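Local coordinates for uncharacterized conserved protein YndB, AHSA1/START domain (Micromonospora chersina, PDB 6V04) that is of unknown function but, as a START/Bet v1-like protein encoded in the dynemicin biosynthetic locus, probably takes part in making that enediyne antibiotic, at residues 81-86 with 150-155; 154-159 with 235-240; 162-167 with 227-232. One frame throughout, in Å; residues are numbered along the deposited sequence. Where two conformers were deposited one is given.

Interaction 1: 81-86 with 150-155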
loop_
_atom_site.group_PDB
_atom_site.type_symbol
_atom_site.label_atom_id
_atom_site.label_comp_id
_atom_site.label_asym_id
_atom_site.label_seq_id
_atom_site.Cartn_x
_atom_site.Cartn_y
_atom_site.Cartn_z
ATOM N N TRP A 81 -10.331 5.621 3.662
ATOM C CA TRP A 81 -9.833 4.280 3.398
ATOM C C TRP A 81 -8.639 3.944 4.278
ATOM O O TRP A 81 -8.028 4.806 4.917
ATOM C CB TRP A 81 -9.536 4.105 1.907
ATOM C CG TRP A 81 -8.343 4.788 1.283
ATOM C CD1 TRP A 81 -7.328 5.455 1.887
ATOM C CD2 TRP A 81 -8.060 4.815 -0.119
ATOM N NE1 TRP A 81 -6.435 5.919 0.948
ATOM C CE2 TRP A 81 -6.860 5.524 -0.293
ATOM C CE3 TRP A 81 -8.709 4.293 -1.244
ATOM C CZ2 TRP A 81 -6.289 5.732 -1.552
ATOM C CZ3 TRP A 81 -8.144 4.503 -2.494
ATOM C CH2 TRP A 81 -6.947 5.203 -2.638
ATOM N N SER A 82 -8.325 2.642 4.298
ATOM C CA SER A 82 -7.294 2.063 5.148
ATOM C C SER A 82 -6.467 1.107 4.302
ATOM O O SER A 82 -7.000 0.103 3.808
ATOM C CB SER A 82 -7.922 1.321 6.330
ATOM O OG SER A 82 -6.958 0.572 7.049
ATOM N N PHE A 83 -5.176 1.405 4.147
ATOM C CA PHE A 83 -4.320 0.580 3.293
ATOM C C PHE A 83 -4.090 -0.784 3.925
ATOM O O PHE A 83 -3.704 -0.899 5.091
ATOM C CB PHE A 83 -2.988 1.274 3.035
ATOM C CG PHE A 83 -2.127 0.589 2.014
ATOM C CD1 PHE A 83 -2.636 0.230 0.784
ATOM C CD2 PHE A 83 -0.794 0.357 2.280
ATOM C CE1 PHE A 83 -1.827 -0.399 -0.150
ATOM C CE2 PHE A 83 0.004 -0.273 1.345
ATOM C CZ PHE A 83 -0.501 -0.612 0.140
ATOM N N LEU A 84 -4.310 -1.824 3.131
ATOM C CA LEU A 84 -4.191 -3.219 3.554
ATOM C C LEU A 84 -5.134 -3.548 4.701
ATOM O O LEU A 84 -4.963 -4.570 5.382
ATOM C CB LEU A 84 -2.743 -3.572 3.936
ATOM C CG LEU A 84 -1.685 -3.245 2.890
ATOM C CD1 LEU A 84 -0.299 -3.500 3.490
ATOM C CD2 LEU A 84 -1.891 -4.044 1.631
ATOM N N GLY A 85 -6.137 -2.692 4.938
ATOM C CA GLY A 85 -7.059 -2.885 6.028
ATOM C C GLY A 85 -6.505 -2.589 7.403
ATOM O O GLY A 85 -7.254 -2.673 8.379
ATOM N N VAL A 86 -5.229 -2.232 7.508
ATOM C CA VAL A 86 -4.595 -1.998 8.797
ATOM C C VAL A 86 -4.045 -0.591 8.935
ATOM O O VAL A 86 -3.793 -0.157 10.068
ATOM C CB VAL A 86 -3.474 -3.026 9.056
ATOM C CG1 VAL A 86 -4.027 -4.414 8.934
ATOM C CG2 VAL A 86 -2.295 -2.827 8.095
ATOM N N GLU A 150 7.691 -2.653 -5.209
ATOM C CA GLU A 150 8.057 -2.663 -3.797
ATOM C C GLU A 150 6.816 -2.904 -2.953
ATOM O O GLU A 150 5.691 -2.622 -3.388
ATOM C CB GLU A 150 8.743 -1.358 -3.368
ATOM C CG GLU A 150 8.114 -0.095 -3.893
ATOM C CD GLU A 150 9.025 1.098 -3.687
ATOM O OE1 GLU A 150 9.250 1.473 -2.519
ATOM O OE2 GLU A 150 9.541 1.635 -4.691
ATOM N N ILE A 151 7.033 -3.523 -1.782
ATOM C CA ILE A 151 6.012 -3.747 -0.763
ATOM C C ILE A 151 6.199 -2.702 0.319
ATOM O O ILE A 151 7.330 -2.451 0.754
ATOM C CB ILE A 151 6.123 -5.149 -0.141
ATOM C CG1 ILE A 151 5.913 -6.223 -1.203
ATOM C CG2 ILE A 151 5.133 -5.324 0.990
ATOM C CD1 ILE A 151 6.261 -7.615 -0.710
ATOM N N ASP A 152 5.099 -2.108 0.785
ATOM C CA ASP A 152 5.180 -1.282 1.982
ATOM C C ASP A 152 3.847 -1.351 2.707
ATOM O O ASP A 152 2.846 -1.850 2.188
ATOM C CB ASP A 152 5.593 0.150 1.659
ATOM C CG ASP A 152 4.897 0.702 0.470
ATOM O OD1 ASP A 152 3.657 0.620 0.440
ATOM O OD2 ASP A 152 5.595 1.220 -0.432
ATOM N N GLY A 153 3.853 -0.892 3.941
ATOM C CA GLY A 153 2.640 -0.867 4.721
ATOM C C GLY A 153 2.954 -0.227 6.048
ATOM O O GLY A 153 4.122 -0.070 6.424
ATOM N N SER A 154 1.894 0.129 6.768
ATOM C CA SER A 154 2.065 0.686 8.096
ATOM C C SER A 154 0.844 0.395 8.953
ATOM O O SER A 154 -0.251 0.117 8.453
ATOM C CB SER A 154 2.305 2.198 8.059
ATOM O OG SER A 154 1.091 2.896 7.843
ATOM N N VAL A 155 1.048 0.494 10.263
ATOM C CA VAL A 155 -0.034 0.395 11.231
ATOM C C VAL A 155 0.320 1.293 12.406
ATOM O O VAL A 155 1.483 1.388 12.798
ATOM C CB VAL A 155 -0.257 -1.075 11.651
ATOM C CG1 VAL A 155 0.982 -1.639 12.348
ATOM C CG2 VAL A 155 -1.481 -1.199 12.528
HETATM O O HOH W 1 -1.013 0.018 5.861
#
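The type II beta turn from Ser82 to Gly85 carries Phe83 and Leu84 against Asp152 and Gly153, and so brings the end of strand 76-83 in the first sheet to the first strand of the second. The turn is closed by Gly85 N bonding Ser82 O, and the positive phi at Gly85 is easily met by glycine. Phe83 places CG anti to its backbone N (chi1 -172°), and its ring meets the strand by an edge: CE2 lies 3.4 Å from Asp152 O, with Gly153 CA also near the ring plane. Leu84 covers one face of this ring, CG standing 3.7 Å above the plane over its centre. From there Leu84 CD1 reaches to 4.1 Å from Gly153 CA; a side chain at Gly153 would come tight against that methyl, which is consistent with a glycine here. The side chains of Asp152 and Phe83 cross at about a right angle, the ring and carboxylate planes 53° apart; OD1 is held in a salt bridge by Arg148.

Further along, Val86 CG2 sits 3.6 Å from Ser154 O, while Val155 CG2 packs 3.5 Å from Val86 O, methyls thus resting on backbone carbonyls. No direct hydrogen bond joins the segments. Instead a water donates to Phe83 O at 2.9 Å and accepts from Ser154 N at 3.0 Å, bridging the two backbones; Phe83 O also accepts from Val86 N. With Leu84 and Val86 also touching helix 252-277, this is the interface between two helix-grip domains, the fold of START/Bet v1-like proteins, packed side by side rather than sharing a sheet.

Interaction 2: 154-159 with 235-240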
loop_
_atom_site.group_PDB
_atom_site.type_symbol
_atom_site.label_atom_id
_atom_site.label_comp_id
_atom_site.label_asym_id
_atom_site.label_seq_id
_atom_site.Cartn_x
_atom_site.Cartn_y
_atom_site.Cartn_z
ATOM N N SER A 154 1.894 0.129 6.768
ATOM C CA SER A 154 2.065 0.686 8.096
ATOM C C SER A 154 0.844 0.395 8.953
ATOM O O SER A 154 -0.251 0.117 8.453
ATOM C CB SER A 154 2.305 2.198 8.059
ATOM O OG SER A 154 1.091 2.896 7.843
ATOM N N VAL A 155 1.048 0.494 10.263
ATOM C CA VAL A 155 -0.034 0.395 11.231
ATOM C C VAL A 155 0.320 1.293 12.406
ATOM O O VAL A 155 1.483 1.388 12.798
ATOM C CB VAL A 155 -0.257 -1.075 11.651
ATOM C CG1 VAL A 155 0.982 -1.639 12.348
ATOM C CG2 VAL A 155 -1.481 -1.199 12.528
ATOM N N VAL A 156 -0.672 1.980 12.945
ATOM C CA VAL A 156 -0.453 2.836 14.102
ATOM C C VAL A 156 -0.714 2.025 15.353
ATOM O O VAL A 156 -1.796 1.447 15.522
ATOM C CB VAL A 156 -1.344 4.085 14.056
ATOM C CG1 VAL A 156 -1.159 4.903 15.338
ATOM C CG2 VAL A 156 -0.987 4.913 12.839
ATOM N N LEU A 157 0.270 1.995 16.231
ATOM C CA LEU A 157 0.207 1.264 17.469
ATOM C C LEU A 157 0.018 2.229 18.629
ATOM O O LEU A 157 0.443 3.386 18.557
ATOM C CB LEU A 157 1.490 0.453 17.703
ATOM C CG LEU A 157 1.895 -0.525 16.595
ATOM C CD1 LEU A 157 3.233 -1.165 16.927
ATOM C CD2 LEU A 157 0.838 -1.581 16.365
ATOM N N PRO A 158 -0.603 1.786 19.720
ATOM C CA PRO A 158 -0.647 2.618 20.924
ATOM C C PRO A 158 0.751 2.885 21.462
ATOM O O PRO A 158 1.705 2.144 21.205
ATOM C CB PRO A 158 -1.476 1.787 21.912
ATOM C CG PRO A 158 -1.398 0.385 21.406
ATOM C CD PRO A 158 -1.272 0.486 19.907
ATOM N N ASN A 159 0.856 3.988 22.204
ATOM C CA ASN A 159 2.081 4.372 22.907
ATOM C C ASN A 159 2.184 3.637 24.248
ATOM O O ASN A 159 2.277 4.239 25.315
ATOM C CB ASN A 159 2.108 5.881 23.120
ATOM C CG ASN A 159 2.340 6.659 21.837
ATOM O OD1 ASN A 159 3.085 6.228 20.961
ATOM N ND2 ASN A 159 1.707 7.820 21.728
ATOM N N GLY A 235 0.012 7.821 18.367
ATOM C CA GLY A 235 0.527 6.470 18.483
ATOM C C GLY A 235 1.836 6.322 17.737
ATOM O O GLY A 235 2.325 7.248 17.093
ATOM N N ARG A 236 2.411 5.117 17.833
ATOM C CA ARG A 236 3.667 4.799 17.167
ATOM C C ARG A 236 3.345 4.177 15.821
ATOM O O ARG A 236 2.603 3.195 15.757
ATOM C CB ARG A 236 4.519 3.822 17.982
ATOM C CG ARG A 236 5.309 4.478 19.096
ATOM C CD ARG A 236 6.337 3.520 19.673
ATOM N NE ARG A 236 5.787 2.720 20.760
ATOM C CZ ARG A 236 5.668 3.149 22.012
ATOM N NH1 ARG A 236 6.050 4.378 22.338
ATOM N NH2 ARG A 236 5.159 2.351 22.939
ATOM N N THR A 237 3.893 4.739 14.751
ATOM C CA THR A 237 3.651 4.181 13.428
ATOM C C THR A 237 4.722 3.145 13.132
ATOM O O THR A 237 5.912 3.468 13.060
ATOM C CB THR A 237 3.638 5.259 12.348
ATOM O OG1 THR A 237 2.592 6.191 12.623
ATOM C CG2 THR A 237 3.406 4.636 10.979
ATOM N N LEU A 238 4.297 1.891 12.984
ATOM C CA LEU A 238 5.161 0.798 12.577
ATOM C C LEU A 238 5.047 0.653 11.070
ATOM O O LEU A 238 3.950 0.431 10.554
ATOM C CB LEU A 238 4.723 -0.477 13.279
ATOM C CG LEU A 238 5.381 -1.755 12.783
ATOM C CD1 LEU A 238 6.866 -1.728 13.062
ATOM C CD2 LEU A 238 4.727 -2.970 13.436
ATOM N N SER A 239 6.162 0.808 10.366
ATOM C CA SER A 239 6.169 0.754 8.912
ATOM C C SER A 239 7.164 -0.290 8.426
ATOM O O SER A 239 8.198 -0.545 9.058
ATOM C CB SER A 239 6.507 2.116 8.298
ATOM O OG SER A 239 7.841 2.505 8.577
ATOM N N VAL A 240 6.842 -0.891 7.289
ATOM C CA VAL A 240 7.710 -1.861 6.642
ATOM C C VAL A 240 7.894 -1.460 5.192
ATOM O O VAL A 240 6.977 -0.926 4.559
ATOM C CB VAL A 240 7.171 -3.302 6.737
ATOM C CG1 VAL A 240 5.794 -3.416 6.108
ATOM C CG2 VAL A 240 8.155 -4.264 6.055
#
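Leu157 turns CG anti to its carbonyl carbon (chi1 -56°), which starts its side chain toward Leu238, and Arg236 bends at chi3 (-89°), which turns NE back toward Asn159. Both pairs lie on an antiparallel ladder between strands 151-157 and 236-243, the first and last strands of the second helix-grip sheet, whose short segments run at 155° to each other. Val155 and Leu238 form a hydrogen-bonded pair, each N donating to the other's O at 2.9 Å. Leu157 and Arg236 repeat the pattern, Leu157 N giving a nearly straight bond of 2.7 Å to Arg236 O.

On the face of Val155, Leu157 and Leu238, branched apolar side chains suit the burial: Val155 and Leu238 pack under helix 252-277, and Leu157 against Pro164. Val155 and Leu238 point the same way, side by side, with Val155 CG1 4.0 Å from Leu238 CB. Leu157 crosses Leu238 more obliquely, and its CD1 is also 4.0 Å from Leu238 CB. At the strand end, Asn159 OD1 rests 3.4 Å from Arg236 CG, while Asn159 CA lies over one face of the guanidinium, offset toward the rim. Asn159 ND2 is bonded to Gly232 O. An alanine in place of Arg236 would probably leave Asn159 without the aliphatic chain beside OD1 and without the flat group against CA, making this end of the strand pair less firmly packed.

On the other face, Thr237 OG1 is hydrogen-bonded by Arg234 NH2, and Val156 CG1 packs 3.9 Å from Gly235 CA. A side chain on Gly235 would clash with that methyl and with Leu157 O, and its backbone angles themselves call for glycine; Leu157 O already stands 3.1 Å from Gly235 CA.

Interaction 3: 162-167 with 227-232; sequences WHPLRE and VRTEPG
Val227, the first of the residues of strand 223-230 to meet the 162-167 loop, puts CG1 anti to its backbone N (chi1 -179°) and sets it 3.9 Å from Leu165 CD2, the two side chains crossing at a slant. Arg228 points its CB away from the loop, which meets its backbone instead: Leu165 CD1 lies 4.1 Å from Arg228 C. Thr229 meets three loop residues, His163, Pro164 and Leu165, through a hydroxyl and a methyl. Its methyl CG2 approaches Pro164 tip to tip, 3.8 Å from Pro164 CG. Its hydroxyl faces the edge of the His163 imidazole, in the ring plane, with OG1 3.1 Å from His163 CE1 and 3.2 Å from NE2. Leu165 CD1 flanks the same OG1 at 3.8 Å. The imidazole is gripped at its other nitrogen: Leu165 N donates to His163 ND1 at 3.1 Å, almost straight (166°) and in the ring plane. Because ND1 is an acceptor, this bond fixes the ring's rotation and would probably leave the proton of a neutral ring on NE2, beside Thr229 OG1.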
loop_
_atom_site.group_PDB
_atom_site.type_symbol
_atom_site.label_atom_id
_atom_site.label_comp_id
_atom_site.label_asym_id
_atom_site.label_seq_id
_atom_site.Cartn_x
_atom_site.Cartn_y
_atom_site.Cartn_z
ATOM N N TRP A 162 4.546 -2.385 25.277
ATOM C CA TRP A 162 5.087 -3.296 24.275
ATOM C C TRP A 162 5.540 -2.491 23.071
ATOM O O TRP A 162 4.805 -1.624 22.588
ATOM C CB TRP A 162 4.042 -4.331 23.844
ATOM C CG TRP A 162 4.543 -5.388 22.870
ATOM C CD1 TRP A 162 5.127 -6.584 23.184
ATOM C CD2 TRP A 162 4.482 -5.344 21.433
ATOM N NE1 TRP A 162 5.438 -7.283 22.039
ATOM C CE2 TRP A 162 5.047 -6.549 20.950
ATOM C CE3 TRP A 162 3.999 -4.412 20.509
ATOM C CZ2 TRP A 162 5.158 -6.831 19.588
ATOM C CZ3 TRP A 162 4.107 -4.703 19.153
ATOM C CH2 TRP A 162 4.683 -5.905 18.709
ATOM N N HIS A 163 6.744 -2.786 22.580
ATOM C CA HIS A 163 7.265 -2.178 21.369
ATOM C C HIS A 163 7.712 -3.277 20.413
ATOM O O HIS A 163 8.295 -4.272 20.861
ATOM C CB HIS A 163 8.440 -1.238 21.711
ATOM C CG HIS A 163 8.829 -0.316 20.598
ATOM N ND1 HIS A 163 9.416 -0.759 19.433
ATOM C CD2 HIS A 163 8.753 1.031 20.490
ATOM C CE1 HIS A 163 9.649 0.270 18.638
ATOM N NE2 HIS A 163 9.262 1.370 19.261
ATOM N N PRO A 164 7.461 -3.129 19.107
ATOM C CA PRO A 164 7.745 -4.230 18.164
ATOM C C PRO A 164 9.223 -4.439 17.854
ATOM O O PRO A 164 9.568 -5.490 17.291
ATOM C CB PRO A 164 6.982 -3.810 16.897
ATOM C CG PRO A 164 6.911 -2.306 17.012
ATOM C CD PRO A 164 6.684 -2.056 18.454
ATOM N N LEU A 165 10.100 -3.478 18.153
ATOM C CA LEU A 165 11.486 -3.556 17.718
ATOM C C LEU A 165 12.419 -3.798 18.895
ATOM O O LEU A 165 13.289 -2.974 19.219
ATOM C CB LEU A 165 11.883 -2.297 16.935
ATOM C CG LEU A 165 11.069 -2.098 15.654
ATOM C CD1 LEU A 165 11.584 -0.893 14.872
ATOM C CD2 LEU A 165 11.103 -3.364 14.782
ATOM N N ARG A 166 12.252 -4.954 19.534
ATOM C CA ARG A 166 13.116 -5.416 20.608
ATOM C C ARG A 166 13.504 -6.852 20.314
ATOM O O ARG A 166 12.710 -7.609 19.749
ATOM C CB ARG A 166 12.426 -5.361 21.957
ATOM C CG ARG A 166 11.987 -3.962 22.388
ATOM C CD ARG A 166 11.087 -4.063 23.589
ATOM N NE ARG A 166 10.664 -2.750 24.088
ATOM C CZ ARG A 166 9.577 -2.553 24.818
ATOM N NH1 ARG A 166 8.800 -3.578 25.151
ATOM N NH2 ARG A 166 9.265 -1.326 25.218
ATOM N N GLU A 167 14.718 -7.236 20.709
ATOM C CA GLU A 167 15.108 -8.616 20.443
ATOM C C GLU A 167 14.104 -9.576 21.055
ATOM O O GLU A 167 13.811 -10.629 20.470
ATOM C CB GLU A 167 16.515 -8.895 20.970
ATOM C CG GLU A 167 17.635 -8.428 20.034
ATOM C CD GLU A 167 17.626 -9.124 18.669
ATOM O OE1 GLU A 167 16.835 -10.075 18.470
ATOM O OE2 GLU A 167 18.420 -8.717 17.790
ATOM N N VAL A 227 12.262 -2.048 8.563
ATOM C CA VAL A 227 11.143 -1.847 9.476
ATOM C C VAL A 227 11.524 -0.706 10.414
ATOM O O VAL A 227 12.650 -0.665 10.922
ATOM C CB VAL A 227 10.841 -3.127 10.276
ATOM C CG1 VAL A 227 9.657 -2.918 11.217
ATOM C CG2 VAL A 227 10.575 -4.288 9.341
ATOM N N ARG A 228 10.605 0.222 10.633
ATOM C CA ARG A 228 10.896 1.372 11.472
ATOM C C ARG A 228 9.673 1.713 12.301
ATOM O O ARG A 228 8.544 1.406 11.923
ATOM C CB ARG A 228 11.316 2.582 10.628
ATOM C CG ARG A 228 12.308 2.239 9.533
ATOM C CD ARG A 228 13.178 3.418 9.129
ATOM N NE ARG A 228 13.810 3.190 7.830
ATOM C CZ ARG A 228 14.748 2.274 7.595
ATOM N NH1 ARG A 228 15.175 1.475 8.566
ATOM N NH2 ARG A 228 15.256 2.147 6.376
ATOM N N THR A 229 9.910 2.361 13.435
ATOM C CA THR A 229 8.834 2.945 14.219
ATOM C C THR A 229 9.083 4.440 14.359
ATOM O O THR A 229 10.219 4.881 14.547
ATOM C CB THR A 229 8.717 2.280 15.595
ATOM O OG1 THR A 229 10.002 2.241 16.226
ATOM C CG2 THR A 229 8.167 0.887 15.463
ATOM N N GLU A 230 8.017 5.219 14.213
ATOM C CA GLU A 230 8.079 6.665 14.358
ATOM C C GLU A 230 7.096 7.071 15.445
ATOM O O GLU A 230 5.895 6.767 15.323
ATOM C CB GLU A 230 7.748 7.377 13.045
ATOM C CG GLU A 230 7.722 8.885 13.196
ATOM C CD GLU A 230 7.806 9.634 11.878
ATOM O OE1 GLU A 230 8.357 9.081 10.904
ATOM O OE2 GLU A 230 7.319 10.783 11.821
ATOM N N PRO A 231 7.522 7.746 16.506
ATOM C CA PRO A 231 6.578 8.107 17.564
ATOM C C PRO A 231 5.705 9.281 17.161
ATOM O O PRO A 231 6.082 10.116 16.333
ATOM C CB PRO A 231 7.485 8.466 18.747
ATOM C CG PRO A 231 8.796 8.818 18.149
ATOM C CD PRO A 231 8.912 8.105 16.840
ATOM N N GLY A 232 4.519 9.323 17.759
ATOM C CA GLY A 232 3.592 10.412 17.520
ATOM C C GLY A 232 2.543 10.488 18.604
ATOM O O GLY A 232 2.315 9.526 19.343
#

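In the fold
Interactions 1 and 2 share Ser154 and Val155: strand 151-157, at the edge of the second sheet, meets the first domain's turn through one side and pairs with strand 236-243 through the other. Their centres are 11 Å apart, and Gly153 O to Val240 N, 3.0 Å, continues the ladder between them. Interaction 3 lies one strand further on, its centre 8 Å from that of interaction 2; Thr237 N to Glu230 O (2.9 Å) ties the two strands, and Arg236 packs on His163. Interactions 1 and 3, centres 17 Å apart, do not touch. The side chain of Asp152, in interaction 1, lies about 12 Å from the bound magnesium ion; the other two contacts lie away from the metal site.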